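Local coordinates for geranylgeranyl pyrophosphate synthase (Corynebacterium glutamicum, PDB 3LK5), which probably condenses allylic diphosphates with isopentenyl diphosphate in a magnesium-dependent step of isoprenoid biosynthesis, at residues S10-P22 / L68-K81. Sequence-based numbering, arbitrary orientation.
Sequences SFDAHDLDLDKFP and LYAWAGFLAAQGHK
Phe21 and Trp71 lie almost flat on one another in an offset stack, the Phe21 ring and the five-membered ring of the indole having centroids 4.3 Å apart and planes only 8° from parallel. Phe21 CE1 sits over one face of the indole, 3.5 Å from Trp71 CD1, while the opposite face rests on Leu75 CG from the next turn of the helix. In both residues CG is anti to the backbone N (chi1 -165° in Phe21, 179° in Trp71), which brings the two rings together. Phe11 completes the aromatic cluster from the far end: its CZ approaches Trp71 CZ2 at 3.4 Å, but the ring is slid so far along that the two barely overlap. An indole suits this place because it is long enough to serve both phenylalanines. The cost is polar: Trp71 NE1 is buried without a hydrogen-bond partner, with Asp15 O near the ring plane but too distant to accept.

Leu16 uses its branches separately, CD1 filling the angle between Leu68 CD1 and Trp71 CD1, and CD2 resting 3.6 Å from Ala72 CB, where a small methyl lets the loop come close. Leu75 CD2 lies 3.5 Å from Ala13 O, and its other methyl packs against the backbone of Asp15. Toward solvent, His14 NE2 donates to Lys81 O (2.9 Å); the oxygen lies near the imidazole plane, while the nitrogen comes in from above the carbonyl plane, tying the loop to the turn after the helix.

The N-terminal segment thus packs along helix 65-78 before entering helix 21-43, in the all-alpha fold of the polyprenyl synthase family, away from the magnesium-binding aspartates. Leu87 and Val90 of helix 87-111 touch Trp71, Leu91 touches Phe21, and Gln360 of helix 355-369 packs on Leu16 and Leu18.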
loop_
_atom_site.group_PDB
_atom_site.type_symbol
_atom_site.label_atom_id
_atom_site.label_comp_id
_atom_site.label_asym_id
_atom_site.label_seq_id
_atom_site.Cartn_x
_atom_site.Cartn_y
_atom_site.Cartn_z
ATOM N N SER A 10 -26.169 -5.570 18.254
ATOM C CA SER A 10 -26.472 -5.878 19.644
ATOM C C SER A 10 -25.768 -7.159 20.106
ATOM O O SER A 10 -26.377 -8.232 20.200
ATOM C CB SER A 10 -27.974 -5.933 19.909
ATOM O OG SER A 10 -28.199 -6.011 21.304
ATOM N N PHE A 11 -24.473 -7.024 20.376
ATOM C CA PHE A 11 -23.671 -8.086 20.980
ATOM C C PHE A 11 -23.141 -7.591 22.342
ATOM O O PHE A 11 -23.259 -6.396 22.648
ATOM C CB PHE A 11 -22.583 -8.579 19.986
ATOM C CG PHE A 11 -21.254 -7.821 20.034
ATOM C CD1 PHE A 11 -21.199 -6.454 20.295
ATOM C CD2 PHE A 11 -20.059 -8.500 19.776
ATOM C CE1 PHE A 11 -19.982 -5.788 20.339
ATOM C CE2 PHE A 11 -18.833 -7.837 19.805
ATOM C CZ PHE A 11 -18.798 -6.479 20.081
ATOM N N ASP A 12 -22.602 -8.493 23.168
ATOM C CA ASP A 12 -22.075 -8.108 24.489
ATOM C C ASP A 12 -20.734 -7.345 24.347
ATOM O O ASP A 12 -19.722 -7.902 23.892
ATOM C CB ASP A 12 -21.949 -9.334 25.422
ATOM C CG ASP A 12 -21.947 -8.967 26.923
ATOM O OD1 ASP A 12 -21.388 -7.916 27.317
ATOM O OD2 ASP A 12 -22.497 -9.761 27.722
ATOM N N ALA A 13 -20.759 -6.072 24.754
ATOM C CA ALA A 13 -19.637 -5.134 24.611
ATOM C C ALA A 13 -18.542 -5.260 25.687
ATOM O O ALA A 13 -17.578 -4.491 25.680
ATOM C CB ALA A 13 -20.169 -3.700 24.570
ATOM N N HIS A 14 -18.701 -6.211 26.610
ATOM C CA HIS A 14 -17.744 -6.413 27.709
ATOM C C HIS A 14 -17.208 -7.838 27.735
ATOM O O HIS A 14 -16.314 -8.172 28.532
ATOM C CB HIS A 14 -18.368 -6.050 29.067
ATOM C CG HIS A 14 -18.246 -4.598 29.423
ATOM N ND1 HIS A 14 -19.232 -3.672 29.143
ATOM C CD2 HIS A 14 -17.250 -3.911 30.036
ATOM C CE1 HIS A 14 -18.851 -2.481 29.569
ATOM N NE2 HIS A 14 -17.651 -2.598 30.114
ATOM N N ASP A 15 -17.743 -8.681 26.856
ATOM C CA ASP A 15 -17.293 -10.065 26.806
ATOM C C ASP A 15 -16.748 -10.439 25.426
ATOM O O ASP A 15 -17.149 -9.880 24.394
ATOM C CB ASP A 15 -18.386 -11.044 27.317
ATOM C CG ASP A 15 -19.091 -11.803 26.191
ATOM O OD1 ASP A 15 -19.016 -13.051 26.184
ATOM O OD2 ASP A 15 -19.709 -11.159 25.313
ATOM N N LEU A 16 -15.820 -11.388 25.435
ATOM C CA LEU A 16 -15.143 -11.858 24.239
ATOM C C LEU A 16 -15.787 -13.160 23.746
ATOM O O LEU A 16 -15.710 -14.209 24.418
ATOM C CB LEU A 16 -13.654 -12.054 24.556
ATOM C CG LEU A 16 -12.676 -12.484 23.475
ATOM C CD1 LEU A 16 -12.779 -11.587 22.265
ATOM C CD2 LEU A 16 -11.265 -12.453 24.063
ATOM N N ASP A 17 -16.445 -13.084 22.592
ATOM C CA ASP A 17 -17.105 -14.241 22.005
ATOM C C ASP A 17 -16.348 -14.636 20.747
ATOM O O ASP A 17 -16.533 -14.037 19.702
ATOM C CB ASP A 17 -18.567 -13.908 21.690
ATOM C CG ASP A 17 -19.417 -15.141 21.410
ATOM O OD1 ASP A 17 -18.986 -16.057 20.670
ATOM O OD2 ASP A 17 -20.554 -15.175 21.918
ATOM N N LEU A 18 -15.507 -15.661 20.850
ATOM C CA LEU A 18 -14.597 -16.016 19.762
ATOM C C LEU A 18 -15.352 -16.439 18.525
ATOM O O LEU A 18 -14.979 -16.068 17.411
ATOM C CB LEU A 18 -13.654 -17.156 20.164
ATOM C CG LEU A 18 -12.850 -17.007 21.453
ATOM C CD1 LEU A 18 -11.897 -18.192 21.563
ATOM C CD2 LEU A 18 -12.087 -15.684 21.505
ATOM N N ASP A 19 -16.403 -17.236 18.716
ATOM C CA ASP A 19 -17.105 -17.815 17.572
ATOM C C ASP A 19 -17.970 -16.833 16.784
ATOM O O ASP A 19 -18.055 -16.967 15.573
ATOM C CB ASP A 19 -17.888 -19.091 17.958
ATOM C CG ASP A 19 -16.963 -20.251 18.358
ATOM O OD1 ASP A 19 -15.780 -20.277 17.931
ATOM O OD2 ASP A 19 -17.423 -21.142 19.106
ATOM N N LYS A 20 -18.583 -15.849 17.440
ATOM C CA LYS A 20 -19.470 -14.903 16.729
ATOM C C LYS A 20 -18.759 -13.628 16.252
ATOM O O LYS A 20 -19.305 -12.893 15.430
ATOM C CB LYS A 20 -20.657 -14.454 17.598
ATOM C CG LYS A 20 -21.592 -15.581 18.063
ATOM C CD LYS A 20 -22.869 -15.009 18.678
ATOM C CE LYS A 20 -23.569 -16.028 19.582
ATOM N NZ LYS A 20 -24.429 -17.014 18.852
ATOM N N PHE A 21 -17.589 -13.319 16.812
ATOM C CA PHE A 21 -16.940 -12.052 16.443
ATOM C C PHE A 21 -16.717 -11.881 14.924
ATOM O O PHE A 21 -16.929 -10.790 14.422
ATOM C CB PHE A 21 -15.661 -11.778 17.249
ATOM C CG PHE A 21 -15.189 -10.362 17.149
ATOM C CD1 PHE A 21 -15.889 -9.359 17.776
ATOM C CD2 PHE A 21 -14.053 -10.047 16.418
ATOM C CE1 PHE A 21 -15.494 -8.052 17.692
ATOM C CE2 PHE A 21 -13.622 -8.740 16.330
ATOM C CZ PHE A 21 -14.351 -7.729 16.964
ATOM N N PRO A 22 -16.307 -12.942 14.189
ATOM C CA PRO A 22 -16.101 -12.752 12.737
ATOM C C PRO A 22 -17.342 -12.236 12.012
ATOM O O PRO A 22 -17.204 -11.558 10.982
ATOM C CB PRO A 22 -15.723 -14.147 12.229
ATOM C CG PRO A 22 -15.122 -14.814 13.421
ATOM C CD PRO A 22 -15.823 -14.268 14.633
ATOM N N LEU A 68 -9.986 -10.048 15.826
ATOM C CA LEU A 68 -10.340 -10.704 17.110
ATOM C C LEU A 68 -9.335 -10.391 18.234
ATOM O O LEU A 68 -9.712 -10.085 19.363
ATOM C CB LEU A 68 -10.439 -12.213 16.889
ATOM C CG LEU A 68 -10.936 -13.054 18.085
ATOM C CD1 LEU A 68 -12.221 -12.514 18.808
ATOM C CD2 LEU A 68 -11.131 -14.485 17.579
ATOM N N TYR A 69 -8.042 -10.426 17.914
ATOM C CA TYR A 69 -7.021 -10.058 18.883
ATOM C C TYR A 69 -7.034 -8.584 19.234
ATOM O O TYR A 69 -6.813 -8.249 20.390
ATOM C CB TYR A 69 -5.609 -10.529 18.455
ATOM C CG TYR A 69 -5.304 -11.944 18.916
ATOM C CD1 TYR A 69 -5.008 -12.938 18.001
ATOM C CD2 TYR A 69 -5.311 -12.268 20.291
ATOM C CE1 TYR A 69 -4.716 -14.238 18.423
ATOM C CE2 TYR A 69 -5.017 -13.537 20.720
ATOM C CZ TYR A 69 -4.706 -14.516 19.783
ATOM O OH TYR A 69 -4.397 -15.792 20.217
ATOM N N ALA A 70 -7.277 -7.693 18.261
ATOM C CA ALA A 70 -7.415 -6.287 18.586
ATOM C C ALA A 70 -8.574 -6.062 19.584
ATOM O O ALA A 70 -8.450 -5.314 20.564
ATOM C CB ALA A 70 -7.629 -5.451 17.295
ATOM N N TRP A 71 -9.709 -6.705 19.305
ATOM C CA TRP A 71 -10.855 -6.617 20.194
ATOM C C TRP A 71 -10.554 -7.149 21.596
ATOM O O TRP A 71 -10.906 -6.530 22.580
ATOM C CB TRP A 71 -12.054 -7.346 19.549
ATOM C CG TRP A 71 -13.329 -7.367 20.376
ATOM C CD1 TRP A 71 -14.007 -8.495 20.784
ATOM C CD2 TRP A 71 -14.105 -6.249 20.830
ATOM N NE1 TRP A 71 -15.123 -8.141 21.497
ATOM C CE2 TRP A 71 -15.220 -6.776 21.533
ATOM C CE3 TRP A 71 -13.970 -4.859 20.721
ATOM C CZ2 TRP A 71 -16.178 -5.956 22.148
ATOM C CZ3 TRP A 71 -14.924 -4.036 21.326
ATOM C CH2 TRP A 71 -16.022 -4.601 22.033
ATOM N N ALA A 72 -9.864 -8.274 21.664
ATOM C CA ALA A 72 -9.462 -8.858 22.946
ATOM C C ALA A 72 -8.528 -7.936 23.698
ATOM O O ALA A 72 -8.619 -7.838 24.923
ATOM C CB ALA A 72 -8.796 -10.201 22.717
ATOM N N GLY A 73 -7.605 -7.292 22.988
ATOM C CA GLY A 73 -6.721 -6.293 23.634
ATOM C C GLY A 73 -7.471 -5.115 24.221
ATOM O O GLY A 73 -7.174 -4.639 25.341
ATOM N N PHE A 74 -8.461 -4.641 23.480
ATOM C CA PHE A 74 -9.346 -3.568 23.970
ATOM C C PHE A 74 -10.079 -4.019 25.235
ATOM O O PHE A 74 -10.104 -3.291 26.234
ATOM C CB PHE A 74 -10.347 -3.171 22.867
ATOM C CG PHE A 74 -11.352 -2.132 23.297
ATOM C CD1 PHE A 74 -11.018 -0.782 23.302
ATOM C CD2 PHE A 74 -12.638 -2.520 23.700
ATOM C CE1 PHE A 74 -11.933 0.188 23.712
ATOM C CE2 PHE A 74 -13.571 -1.577 24.109
ATOM C CZ PHE A 74 -13.212 -0.206 24.130
ATOM N N LEU A 75 -10.650 -5.217 25.203
ATOM C CA LEU A 75 -11.405 -5.707 26.353
ATOM C C LEU A 75 -10.476 -5.955 27.561
ATOM O O LEU A 75 -10.849 -5.666 28.691
ATOM C CB LEU A 75 -12.160 -6.991 26.013
ATOM C CG LEU A 75 -13.287 -6.860 24.976
ATOM C CD1 LEU A 75 -13.872 -8.237 24.727
ATOM C CD2 LEU A 75 -14.365 -5.858 25.425
ATOM N N ALA A 76 -9.291 -6.498 27.312
ATOM C CA ALA A 76 -8.308 -6.721 28.380
ATOM C C ALA A 76 -7.938 -5.422 29.128
ATOM O O ALA A 76 -7.780 -5.440 30.362
ATOM C CB ALA A 76 -7.053 -7.437 27.838
ATOM N N ALA A 77 -7.830 -4.312 28.396
ATOM C CA ALA A 77 -7.443 -3.011 28.952
ATOM C C ALA A 77 -8.616 -2.224 29.477
ATOM O O ALA A 77 -8.468 -1.327 30.290
ATOM C CB ALA A 77 -6.755 -2.176 27.884
ATOM N N GLN A 78 -9.791 -2.505 28.943
ATOM C CA GLN A 78 -10.924 -1.632 29.203
ATOM C C GLN A 78 -11.458 -2.059 30.551
ATOM O O GLN A 78 -12.134 -1.286 31.222
ATOM C CB GLN A 78 -11.968 -1.752 28.096
ATOM C CG GLN A 78 -12.847 -0.530 27.979
ATOM C CD GLN A 78 -14.309 -0.872 27.820
ATOM O OE1 GLN A 78 -15.124 -0.000 27.534
ATOM N NE2 GLN A 78 -14.656 -2.145 28.011
ATOM N N GLY A 79 -11.117 -3.284 30.949
ATOM C CA GLY A 79 -11.495 -3.842 32.262
ATOM C C GLY A 79 -13.002 -3.855 32.508
ATOM O O GLY A 79 -13.810 -3.908 31.559
ATOM N N HIS A 80 -13.381 -3.794 33.789
ATOM C CA HIS A 80 -14.797 -3.768 34.197
ATOM C C HIS A 80 -15.457 -2.398 34.005
ATOM O O HIS A 80 -16.604 -2.198 34.425
ATOM C CB HIS A 80 -14.969 -4.256 35.652
ATOM C CG HIS A 80 -14.437 -5.638 35.895
ATOM N ND1 HIS A 80 -13.722 -5.974 37.028
ATOM C CD2 HIS A 80 -14.502 -6.766 35.143
ATOM C CE1 HIS A 80 -13.372 -7.248 36.964
ATOM N NE2 HIS A 80 -13.835 -7.752 35.832
ATOM N N LYS A 81 -14.742 -1.472 33.355
ATOM C CA LYS A 81 -15.229 -0.097 33.134
ATOM C C LYS A 81 -15.597 0.254 31.676
ATOM O O LYS A 81 -15.631 -0.599 30.780
ATOM C CB LYS A 81 -14.244 0.945 33.714
ATOM C CG LYS A 81 -12.930 1.067 32.953
ATOM C CD LYS A 81 -11.977 2.079 33.568
ATOM C CE LYS A 81 -10.700 2.176 32.741
ATOM N NZ LYS A 81 -11.006 2.472 31.307
#